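Local coordinates for protein isomaltodextranase (Arthrobacter globiformis, PDB 5AWO) that hydrolyses alpha-1,6-glucosidic linkages in dextran-type polysaccharides, releasing successive isomaltose units from the non-reducing chain ends, at residues H493-A507 / R593-W605. Residues are numbered along the deposited sequence; the frame is centred on the assembly and turned at random.
Sequences HPGYDGNGFVDGLQA and RGATDKGAINLNW
G599 O is gripped side-on by NE and NH2 of R593, each 3.0 Å away, while the guanidinium lies flat against the Q506-A507 peptide. A507 N sits over the centre of the R593 guanidinium, 3.5 Å above its plane. With R593 CG swung anti to the backbone N (chi1 -154°) and the chain bent at chi2, the aliphatic part runs along Q506, where R593 CD comes within 3.6 Å of Q506 C. R593 NH1 also bonds G594 O, which takes D597 N from the opposite face, closing the type I turn. Replacing R593 by alanine removes both donors to G599 O and would probably leave the Q506-A507 peptide without its flat cover. Further along, V502 and L603 form an antiparallel hydrogen-bonded pair, and L505 CD1 packs 3.9 Å from L603 CB. One water joins L505 N, I601 O and N602 OD1. At the far end W605 NE1 donates to the anti lone pair of D497 OD2 (2.9 Å), ring and carboxylate only 9° from coplanar. Within this carbohydrate-binding module, strand 601-609 lies between 501-505 and 526-535, 488-490 pairs with 501-505, and I601 and R593 reach M544 on strand 542-549 of the facing sheet.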
ATOM      1  N   HIS A 493     -23.942  16.861  -4.044  1.00 26.13           N
ATOM      2  CA  HIS A 493     -25.255  16.785  -4.690  1.00 27.52           C
ATOM      3  C   HIS A 493     -26.089  15.751  -3.935  1.00 28.65           C
ATOM      4  O   HIS A 493     -25.711  14.582  -3.884  1.00 28.53           O
ATOM      5  CB  HIS A 493     -25.117  16.390  -6.163  1.00 28.29           C
ATOM      6  CG  HIS A 493     -24.275  17.339  -6.956  1.00 27.56           C
ATOM      7  ND1 HIS A 493     -24.623  18.662  -7.143  1.00 27.07           N
ATOM      8  CD2 HIS A 493     -23.098  17.164  -7.607  1.00 28.14           C
ATOM      9  CE1 HIS A 493     -23.690  19.261  -7.865  1.00 28.51           C
ATOM     10  NE2 HIS A 493     -22.756  18.376  -8.160  1.00 27.48           N
ATOM     11  N   PRO A 494     -27.240  16.160  -3.357  1.00 28.14           N
ATOM     12  CA  PRO A 494     -27.973  15.138  -2.576  1.00 27.25           C
ATOM     13  C   PRO A 494     -28.562  13.956  -3.378  1.00 26.24           C
ATOM     14  O   PRO A 494     -28.612  13.992  -4.616  1.00 27.13           O
ATOM     15  CB  PRO A 494     -29.077  15.939  -1.857  1.00 28.63           C
ATOM     16  CG  PRO A 494     -29.039  17.328  -2.396  1.00 29.39           C
ATOM     17  CD  PRO A 494     -27.756  17.527  -3.158  1.00 28.91           C
ATOM     18  N   GLY A 495     -28.972  12.896  -2.670  1.00 25.86           N
ATOM     19  CA  GLY A 495     -29.637  11.730  -3.281  1.00 26.71           C
ATOM     20  C   GLY A 495     -28.772  10.495  -3.424  1.00 26.31           C
ATOM     21  O   GLY A 495     -29.239   9.414  -3.791  1.00 27.08           O
ATOM     22  N   TYR A 496     -27.478  10.653  -3.157  1.00 24.35           N
ATOM     23  CA  TYR A 496     -26.576   9.506  -3.117  1.00 24.65           C
ATOM     24  C   TYR A 496     -26.951   8.568  -1.958  1.00 22.89           C
ATOM     25  O   TYR A 496     -27.430   9.017  -0.930  1.00 24.30           O
ATOM     26  CB  TYR A 496     -25.123   9.976  -2.964  1.00 23.16           C
ATOM     27  CG  TYR A 496     -24.897  10.914  -1.809  1.00 23.68           C
ATOM     28  CD1 TYR A 496     -24.688  10.437  -0.524  1.00 23.36           C
ATOM     29  CD2 TYR A 496     -24.909  12.286  -1.990  1.00 23.11           C
ATOM     30  CE1 TYR A 496     -24.469  11.288   0.524  1.00 23.26           C
ATOM     31  CE2 TYR A 496     -24.733  13.158  -0.944  1.00 23.61           C
ATOM     32  CZ  TYR A 496     -24.503  12.653   0.330  1.00 23.60           C
ATOM     33  OH  TYR A 496     -24.312  13.523   1.357  1.00 24.73           O
ATOM     34  N   ASP A 497     -26.754   7.276  -2.179  1.00 22.65           N
ATOM     35  CA  ASP A 497     -26.740   6.247  -1.134  1.00 23.05           C
ATOM     36  C   ASP A 497     -25.405   6.315  -0.386  1.00 24.21           C
ATOM     37  O   ASP A 497     -24.360   6.510  -0.997  1.00 22.50           O
ATOM     38  CB  ASP A 497     -26.923   4.859  -1.755  1.00 23.83           C
ATOM     39  CG  ASP A 497     -28.312   4.680  -2.417  1.00 24.59           C
ATOM     40  OD1 ASP A 497     -29.300   5.186  -1.850  1.00 27.38           O
ATOM     41  OD2 ASP A 497     -28.372   4.023  -3.475  1.00 25.42           O
ATOM     42  N   GLY A 498     -25.440   6.176   0.930  1.00 23.02           N
ATOM     43  CA  GLY A 498     -24.214   6.208   1.725  1.00 23.60           C
ATOM     44  C   GLY A 498     -23.708   7.600   2.073  1.00 23.16           C
ATOM     45  O   GLY A 498     -24.490   8.527   2.206  1.00 25.89           O
ATOM     46  N   ASN A 499     -22.392   7.719   2.240  1.00 23.53           N
ATOM     47  CA  ASN A 499     -21.752   8.950   2.730  1.00 22.38           C
ATOM     48  C   ASN A 499     -21.401   9.923   1.587  1.00 20.06           C
ATOM     49  O   ASN A 499     -21.043  11.059   1.852  1.00 19.68           O
ATOM     50  CB  ASN A 499     -20.465   8.624   3.549  1.00 23.48           C
ATOM     51  CG  ASN A 499     -19.369   7.998   2.725  1.00 23.29           C
ATOM     52  OD1 ASN A 499     -19.605   7.133   1.923  1.00 24.11           O
ATOM     53  ND2 ASN A 499     -18.091   8.382   3.011  1.00 25.13           N
ATOM     54  N   GLY A 500     -21.503   9.452   0.341  1.00 21.31           N
ATOM     55  CA  GLY A 500     -21.141  10.260  -0.821  1.00 20.34           C
ATOM     56  C   GLY A 500     -21.021   9.431  -2.082  1.00 19.09           C
ATOM     57  O   GLY A 500     -21.641   8.363  -2.216  1.00 20.66           O
ATOM     58  N   PHE A 501     -20.176   9.898  -2.999  1.00 18.69           N
ATOM     59  CA  PHE A 501     -20.025   9.302  -4.300  1.00 19.36           C
ATOM     60  C   PHE A 501     -18.659   9.663  -4.856  1.00 18.28           C
ATOM     61  O   PHE A 501     -17.888  10.374  -4.205  1.00 17.98           O
ATOM     62  CB  PHE A 501     -21.144   9.793  -5.254  1.00 19.12           C
ATOM     63  CG  PHE A 501     -21.288  11.284  -5.305  1.00 19.24           C
ATOM     64  CD1 PHE A 501     -20.538  12.063  -6.196  1.00 19.42           C
ATOM     65  CD2 PHE A 501     -22.167  11.916  -4.456  1.00 19.29           C
ATOM     66  CE1 PHE A 501     -20.692  13.438  -6.230  1.00 19.89           C
ATOM     67  CE2 PHE A 501     -22.322  13.284  -4.479  1.00 19.90           C
ATOM     68  CZ  PHE A 501     -21.577  14.060  -5.367  1.00 20.88           C
ATOM     69  N   VAL A 502     -18.361   9.192  -6.063  1.00 19.90           N
ATOM     70  CA  VAL A 502     -17.124   9.565  -6.718  1.00 19.31           C
ATOM     71  C   VAL A 502     -17.373  10.581  -7.822  1.00 20.31           C
ATOM     72  O   VAL A 502     -18.240  10.355  -8.662  1.00 21.72           O
ATOM     73  CB  VAL A 502     -16.413   8.320  -7.268  1.00 19.38           C
ATOM     74  CG1 VAL A 502     -15.267   8.704  -8.210  1.00 19.69           C
ATOM     75  CG2 VAL A 502     -15.878   7.501  -6.107  1.00 19.26           C
ATOM     76  N   ASP A 503     -16.645  11.689  -7.786  1.00 18.63           N
ATOM     77  CA  ASP A 503     -16.661  12.671  -8.874  1.00 20.26           C
ATOM     78  C   ASP A 503     -15.284  12.756  -9.514  1.00 21.12           C
ATOM     79  O   ASP A 503     -14.433  11.856  -9.319  1.00 19.11           O
ATOM     80  CB  ASP A 503     -17.203  14.029  -8.394  1.00 20.94           C
ATOM     81  CG  ASP A 503     -16.247  14.789  -7.507  1.00 21.72           C
ATOM     82  OD1 ASP A 503     -15.192  14.202  -7.151  1.00 21.34           O
ATOM     83  OD2 ASP A 503     -16.560  15.950  -7.160  1.00 21.56           O
ATOM     84  N   GLY A 504     -15.087  13.784 -10.341  1.00 21.05           N
ATOM     85  CA  GLY A 504     -13.873  13.918 -11.103  1.00 20.89           C
ATOM     86  C   GLY A 504     -13.803  12.980 -12.290  1.00 21.04           C
ATOM     87  O   GLY A 504     -12.720  12.785 -12.856  1.00 21.50           O
ATOM     88  N   LEU A 505     -14.928  12.379 -12.675  1.00 20.48           N
ATOM     89  CA  LEU A 505     -14.964  11.458 -13.791  1.00 21.60           C
ATOM     90  C   LEU A 505     -15.372  12.272 -15.024  1.00 24.06           C
ATOM     91  O   LEU A 505     -16.527  12.284 -15.421  1.00 24.44           O
ATOM     92  CB  LEU A 505     -15.912  10.288 -13.522  1.00 22.13           C
ATOM     93  CG  LEU A 505     -15.469   9.346 -12.381  1.00 22.51           C
ATOM     94  CD1 LEU A 505     -16.619   8.444 -11.959  1.00 22.67           C
ATOM     95  CD2 LEU A 505     -14.265   8.506 -12.806  1.00 22.99           C
ATOM     96  N   GLN A 506     -14.387  12.973 -15.568  1.00 24.10           N
ATOM     97  CA  GLN A 506     -14.550  13.815 -16.758  1.00 27.39           C
ATOM     98  C   GLN A 506     -13.198  13.824 -17.486  1.00 27.45           C
ATOM     99  O   GLN A 506     -12.302  13.031 -17.157  1.00 24.81           O
ATOM    100  CB  GLN A 506     -15.051  15.207 -16.376  1.00 29.15           C
ATOM    101  CG  GLN A 506     -14.010  16.248 -16.022  1.00 31.40           C
ATOM    102  CD  GLN A 506     -13.294  15.931 -14.737  1.00 31.88           C
ATOM    103  OE1 GLN A 506     -13.911  15.890 -13.680  1.00 34.30           O
ATOM    104  NE2 GLN A 506     -11.987  15.717 -14.814  1.00 34.18           N
ATOM    105  N   ALA A 507     -13.034  14.658 -18.506  1.00 27.67           N
ATOM    106  CA  ALA A 507     -11.740  14.697 -19.181  1.00 28.11           C
ATOM    107  C   ALA A 507     -10.625  14.920 -18.153  1.00 27.64           C
ATOM    108  O   ALA A 507     -10.697  15.835 -17.340  1.00 28.68           O
ATOM    109  CB  ALA A 507     -11.723  15.788 -20.246  1.00 29.53           C
ATOM    110  N   ARG A 593     -12.916   7.531 -17.329  1.00 22.03           N
ATOM    111  CA  ARG A 593     -13.279   8.475 -18.383  1.00 23.06           C
ATOM    112  C   ARG A 593     -12.060   8.749 -19.258  1.00 22.45           C
ATOM    113  O   ARG A 593     -11.180   9.529 -18.891  1.00 22.22           O
ATOM    114  CB  ARG A 593     -13.811   9.750 -17.742  1.00 23.07           C
ATOM    115  CG  ARG A 593     -14.780  10.526 -18.637  1.00 23.25           C
ATOM    116  CD  ARG A 593     -14.052  11.213 -19.771  1.00 24.44           C
ATOM    117  NE  ARG A 593     -14.873  12.297 -20.321  1.00 24.47           N
ATOM    118  CZ  ARG A 593     -14.509  13.065 -21.332  1.00 25.12           C
ATOM    119  NH1 ARG A 593     -13.348  12.858 -21.947  1.00 24.53           N
ATOM    120  NH2 ARG A 593     -15.315  14.046 -21.720  1.00 25.21           N
ATOM    121  N   GLY A 594     -12.030   8.112 -20.427  1.00 22.19           N
ATOM    122  CA  GLY A 594     -10.938   8.305 -21.389  1.00 23.89           C
ATOM    123  C   GLY A 594     -11.120   9.494 -22.328  1.00 25.27           C
ATOM    124  O   GLY A 594     -12.154  10.184 -22.317  1.00 24.51           O
ATOM    125  N   ALA A 595     -10.101   9.740 -23.136  1.00 25.89           N
ATOM    126  CA  ALA A 595     -10.100  10.875 -24.064  1.00 26.63           C
ATOM    127  C   ALA A 595     -11.210  10.773 -25.120  1.00 27.50           C
ATOM    128  O   ALA A 595     -11.716  11.797 -25.588  1.00 27.70           O
ATOM    129  CB  ALA A 595      -8.742  11.006 -24.733  1.00 27.42           C
ATOM    130  N   THR A 596     -11.603   9.548 -25.444  1.00 26.63           N
ATOM    131  CA  THR A 596     -12.641   9.298 -26.438  1.00 28.47           C
ATOM    132  C   THR A 596     -14.010   9.126 -25.792  1.00 28.69           C
ATOM    133  O   THR A 596     -14.994   8.855 -26.481  1.00 30.67           O
ATOM    134  CB  THR A 596     -12.322   8.045 -27.284  1.00 29.05           C
ATOM    135  OG1 THR A 596     -12.322   6.870 -26.461  1.00 29.87           O
ATOM    136  CG2 THR A 596     -10.972   8.183 -27.986  1.00 29.41           C
ATOM    137  N   ASP A 597     -14.085   9.246 -24.468  1.00 26.34           N
ATOM    138  CA  ASP A 597     -15.374   9.219 -23.807  1.00 24.60           C
ATOM    139  C   ASP A 597     -16.024  10.588 -23.893  1.00 24.39           C
ATOM    140  O   ASP A 597     -15.362  11.612 -24.052  1.00 24.37           O
ATOM    141  CB  ASP A 597     -15.263   8.746 -22.344  1.00 25.37           C
ATOM    142  CG  ASP A 597     -15.179   7.235 -22.221  1.00 25.60           C
ATOM    143  OD1 ASP A 597     -16.074   6.504 -22.716  1.00 26.05           O
ATOM    144  OD2 ASP A 597     -14.193   6.742 -21.624  1.00 25.11           O
ATOM    145  N   LYS A 598     -17.341  10.587 -23.771  1.00 26.50           N
ATOM    146  CA  LYS A 598     -18.139  11.790 -23.876  1.00 28.81           C
ATOM    147  C   LYS A 598     -18.660  12.204 -22.507  1.00 26.97           C
ATOM    148  O   LYS A 598     -19.148  11.373 -21.752  1.00 28.70           O
ATOM    149  CB  LYS A 598     -19.327  11.531 -24.810  1.00 31.39           C
ATOM    150  CG  LYS A 598     -20.184  12.753 -25.083  1.00 33.85           C
ATOM    151  CD  LYS A 598     -21.262  12.437 -26.116  1.00 36.97           C
ATOM    152  CE  LYS A 598     -21.994  13.697 -26.546  1.00 39.55           C
ATOM    153  NZ  LYS A 598     -23.132  13.385 -27.460  1.00 39.26           N
ATOM    154  N   GLY A 599     -18.549  13.485 -22.202  1.00 27.14           N
ATOM    155  CA  GLY A 599     -19.180  14.084 -21.041  1.00 26.37           C
ATOM    156  C   GLY A 599     -18.542  13.765 -19.695  1.00 26.96           C
ATOM    157  O   GLY A 599     -17.313  13.796 -19.547  1.00 25.49           O
ATOM    158  N   ALA A 600     -19.399  13.478 -18.718  1.00 24.23           N
ATOM    159  CA  ALA A 600     -18.971  13.191 -17.350  1.00 23.56           C
ATOM    160  C   ALA A 600     -20.096  12.483 -16.591  1.00 25.53           C
ATOM    161  O   ALA A 600     -21.273  12.620 -16.937  1.00 24.39           O
ATOM    162  CB  ALA A 600     -18.599  14.478 -16.649  1.00 23.61           C
ATOM    163  N   ILE A 601     -19.742  11.721 -15.553  1.00 24.08           N
ATOM    164  CA  ILE A 601     -20.727  11.214 -14.605  1.00 22.50           C
ATOM    165  C   ILE A 601     -20.174  11.332 -13.210  1.00 23.78           C
ATOM    166  O   ILE A 601     -18.966  11.464 -13.021  1.00 23.63           O
ATOM    167  CB  ILE A 601     -21.123   9.731 -14.801  1.00 23.86           C
ATOM    168  CG1 ILE A 601     -20.015   8.762 -14.329  1.00 23.51           C
ATOM    169  CG2 ILE A 601     -21.559   9.466 -16.239  1.00 24.24           C
ATOM    170  CD1 ILE A 601     -20.429   7.299 -14.353  1.00 23.37           C
ATOM    171  N   ASN A 602     -21.077  11.265 -12.245  1.00 21.99           N
ATOM    172  CA  ASN A 602     -20.706  10.969 -10.849  1.00 22.44           C
ATOM    173  C   ASN A 602     -21.168   9.551 -10.584  1.00 23.76           C
ATOM    174  O   ASN A 602     -22.249   9.158 -11.023  1.00 23.90           O
ATOM    175  CB  ASN A 602     -21.350  11.942  -9.895  1.00 23.02           C
ATOM    176  CG  ASN A 602     -20.772  13.341 -10.009  1.00 23.57           C
ATOM    177  OD1 ASN A 602     -19.610  13.510 -10.366  1.00 23.70           O
ATOM    178  ND2 ASN A 602     -21.575  14.354  -9.695  1.00 24.12           N
ATOM    179  N   LEU A 603     -20.364   8.754  -9.881  1.00 21.77           N
ATOM    180  CA  LEU A 603     -20.670   7.354  -9.694  1.00 21.56           C
ATOM    181  C   LEU A 603     -20.920   7.057  -8.223  1.00 21.50           C
ATOM    182  O   LEU A 603     -20.063   7.340  -7.383  1.00 21.64           O
ATOM    183  CB  LEU A 603     -19.539   6.468 -10.218  1.00 22.49           C
ATOM    184  CG  LEU A 603     -19.794   4.970 -10.173  1.00 23.16           C
ATOM    185  CD1 LEU A 603     -20.859   4.543 -11.191  1.00 24.08           C
ATOM    186  CD2 LEU A 603     -18.512   4.201 -10.402  1.00 23.02           C
ATOM    187  N   ASN A 604     -22.080   6.470  -7.925  1.00 21.98           N
ATOM    188  CA  ASN A 604     -22.442   6.085  -6.557  1.00 22.46           C
ATOM    189  C   ASN A 604     -22.058   4.655  -6.233  1.00 22.89           C
ATOM    190  O   ASN A 604     -21.429   4.399  -5.199  1.00 21.65           O
ATOM    191  CB  ASN A 604     -23.942   6.271  -6.366  1.00 22.80           C
ATOM    192  CG  ASN A 604     -24.362   6.289  -4.910  1.00 24.30           C
ATOM    193  OD1 ASN A 604     -23.544   6.370  -3.965  1.00 25.41           O
ATOM    194  ND2 ASN A 604     -25.637   6.247  -4.716  1.00 22.89           N
ATOM    195  N   TRP A 605     -22.416   3.705  -7.086  1.00 21.90           N
ATOM    196  CA  TRP A 605     -22.109   2.316  -6.859  1.00 23.34           C
ATOM    197  C   TRP A 605     -22.232   1.486  -8.107  1.00 24.35           C
ATOM    198  O   TRP A 605     -22.796   1.961  -9.111  1.00 25.72           O
ATOM    199  CB  TRP A 605     -22.957   1.722  -5.724  1.00 22.48           C
ATOM    200  CG  TRP A 605     -24.493   1.895  -5.736  1.00 23.30           C
ATOM    201  CD1 TRP A 605     -25.212   2.623  -4.865  1.00 23.58           C
ATOM    202  CD2 TRP A 605     -25.457   1.244  -6.599  1.00 25.16           C
ATOM    203  NE1 TRP A 605     -26.574   2.498  -5.114  1.00 24.43           N
ATOM    204  CE2 TRP A 605     -26.738   1.654  -6.176  1.00 25.23           C
ATOM    205  CE3 TRP A 605     -25.357   0.360  -7.676  1.00 25.82           C
ATOM    206  CZ2 TRP A 605     -27.916   1.222  -6.816  1.00 25.01           C
ATOM    207  CZ3 TRP A 605     -26.536  -0.066  -8.310  1.00 27.25           C
ATOM    208  CH2 TRP A 605     -27.784   0.368  -7.868  1.00 25.85           C
TER
HETATM  209  O   HOH W   1     -20.622  17.264  -9.668  1.00 31.39           O
HETATM  210  O   HOH W   2     -20.243   5.840  -3.172  1.00 25.72           O
HETATM  211  O   HOH W   3     -17.579  13.688 -12.278  1.00 24.11           O